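Long-range contact in dihydropyrimidinase (Dictyostelium discoideum, PDB 2FTW), which catalyses the reversible hydrolytic ring opening of dihydropyrimidines, the second step of reductive pyrimidine degradation, using two zinc ions per subunit: residues Ile187-Ala192 with Tyr244-Gln249. Residues are numbered along the deposited sequence; the frame is centred on the assembly and turned at random.
Sequences IAQVHA and YIVHVQ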
# COMPACT_ATOMS: atom_id res chain seq x y z
N ILE A 187 -14.88 25.80 -1.79
CA ILE A 187 -13.86 24.79 -2.02
C ILE A 187 -12.55 25.45 -2.46
O ILE A 187 -12.53 26.47 -3.17
CB ILE A 187 -14.30 23.69 -3.03
CG1 ILE A 187 -13.31 22.51 -3.00
CG2 ILE A 187 -14.42 24.25 -4.45
CD1 ILE A 187 -13.92 21.16 -3.41
N ALA A 188 -11.45 24.87 -1.99
CA ALA A 188 -10.10 25.33 -2.29
C ALA A 188 -9.48 24.44 -3.36
O ALA A 188 -9.18 23.25 -3.12
CB ALA A 188 -9.27 25.30 -1.04
N GLN A 189 -9.29 25.00 -4.55
CA GLN A 189 -8.60 24.31 -5.65
C GLN A 189 -7.08 24.54 -5.64
O GLN A 189 -6.62 25.61 -5.27
CB GLN A 189 -9.17 24.76 -6.99
CG GLN A 189 -10.61 24.40 -7.22
CD GLN A 189 -11.19 25.10 -8.43
OE1 GLN A 189 -11.23 26.34 -8.49
NE2 GLN A 189 -11.62 24.34 -9.41
N VAL A 190 -6.32 23.57 -6.11
CA VAL A 190 -4.86 23.67 -6.08
C VAL A 190 -4.21 23.17 -7.39
O VAL A 190 -4.48 22.04 -7.82
CB VAL A 190 -4.29 22.90 -4.85
CG1 VAL A 190 -2.81 23.14 -4.68
CG2 VAL A 190 -5.02 23.30 -3.56
N HIS A 191 -3.41 24.03 -8.03
CA HIS A 191 -2.45 23.56 -9.06
C HIS A 191 -1.22 23.07 -8.31
O HIS A 191 -0.41 23.88 -7.86
CB HIS A 191 -2.07 24.65 -10.08
CG HIS A 191 -1.05 24.22 -11.10
ND1 HIS A 191 -1.20 24.47 -12.45
CD2 HIS A 191 0.14 23.57 -10.98
CE1 HIS A 191 -0.15 23.99 -13.11
NE2 HIS A 191 0.67 23.43 -12.24
N ALA A 192 -1.08 21.75 -8.20
CA ALA A 192 -0.10 21.15 -7.28
C ALA A 192 1.17 20.57 -7.96
O ALA A 192 1.22 19.40 -8.33
CB ALA A 192 -0.79 20.09 -6.46
N TYR A 244 -9.44 20.48 -3.53
CA TYR A 244 -9.75 19.91 -4.87
C TYR A 244 -8.52 20.01 -5.74
O TYR A 244 -8.04 21.11 -6.03
CB TYR A 244 -10.93 20.68 -5.47
CG TYR A 244 -11.47 20.28 -6.86
CD1 TYR A 244 -10.79 20.66 -8.02
CD2 TYR A 244 -12.67 19.60 -7.01
CE1 TYR A 244 -11.27 20.32 -9.31
CE2 TYR A 244 -13.19 19.28 -8.31
CZ TYR A 244 -12.47 19.64 -9.45
OH TYR A 244 -12.94 19.36 -10.75
N ILE A 245 -7.96 18.87 -6.13
CA ILE A 245 -6.75 18.83 -6.93
C ILE A 245 -7.08 18.84 -8.43
O ILE A 245 -7.59 17.87 -8.96
CB ILE A 245 -5.88 17.59 -6.60
CG1 ILE A 245 -5.78 17.35 -5.08
CG2 ILE A 245 -4.52 17.76 -7.22
CD1 ILE A 245 -5.11 18.48 -4.30
N VAL A 246 -6.76 19.94 -9.10
CA VAL A 246 -7.07 20.12 -10.52
C VAL A 246 -6.01 19.42 -11.37
O VAL A 246 -4.87 19.23 -10.92
CB VAL A 246 -7.14 21.64 -10.92
CG1 VAL A 246 -8.03 22.42 -9.97
CG2 VAL A 246 -5.76 22.26 -10.98
N HIS A 247 -6.39 19.10 -12.61
CA HIS A 247 -5.55 18.32 -13.53
C HIS A 247 -4.54 17.37 -12.86
O HIS A 247 -3.32 17.55 -12.96
CB HIS A 247 -4.86 19.21 -14.58
CG HIS A 247 -4.21 20.44 -14.03
ND1 HIS A 247 -3.24 20.39 -13.05
CD2 HIS A 247 -4.36 21.74 -14.35
CE1 HIS A 247 -2.84 21.62 -12.77
NE2 HIS A 247 -3.50 22.46 -13.55
N VAL A 248 -5.07 16.34 -12.21
CA VAL A 248 -4.25 15.25 -11.69
C VAL A 248 -3.78 14.44 -12.89
O VAL A 248 -4.57 13.74 -13.52
CB VAL A 248 -5.05 14.39 -10.70
CG1 VAL A 248 -4.24 13.20 -10.21
CG2 VAL A 248 -5.51 15.24 -9.52
N GLN A 249 -2.49 14.56 -13.23
CA GLN A 249 -1.94 14.01 -14.48
C GLN A 249 -1.13 12.72 -14.28
O GLN A 249 -0.79 12.04 -15.25
CB GLN A 249 -1.03 15.05 -15.15
CG GLN A 249 -1.73 16.25 -15.75
CD GLN A 249 -2.13 16.04 -17.19
OE1 GLN A 249 -3.16 15.43 -17.47
NE2 GLN A 249 -1.28 16.50 -18.12
O HOH W 1 -2.53 19.68 -9.78
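H191 and H247 meet in a T-shaped pair and both bind zinc 2 of the binuclear site. The edge of the H247 ring is turned to one face of the H191 ring: CE1 lies over it, offset toward the rim, with the planes at 79°. NE2 falls beyond the rim, next to H191 ND1. H191 ND1 and H247 NE2 come within 3.2 Å because both bind metal, not through a hydrogen bond. The other ring nitrogen of H191, NE2, is hydrogen-bonded to E193, a second-shell residue that helps fix the ring's rotation. CG of H247 sits between the backbone N and the carbonyl carbon (chi1 47°), and this turns the ring back toward H191. V246 CG2 lies over the centre of one H247 ring face.

Behind the histidines, two parallel strands pair. Y244 N donates to A188 O (2.8 Å), and V190 N donates to Y244 O (3.0 Å). A weak bond from V246 N to V190 O (3.4 Å) follows. A water then bridges A192 N and V246 O as the chains diverge. Q189 lies alongside Y244, its CG 3.8 Å from Y244 CD1; the Y244 hydroxyl is hydrogen-bonded to E270 and T65.

This is the C-terminal, metal-bearing end of neighbouring (beta-alpha)8-barrel strands. Helices 171-184 and 223-239 pack on the V190 side, and strand 267-269 continues the sheet beyond 243-245.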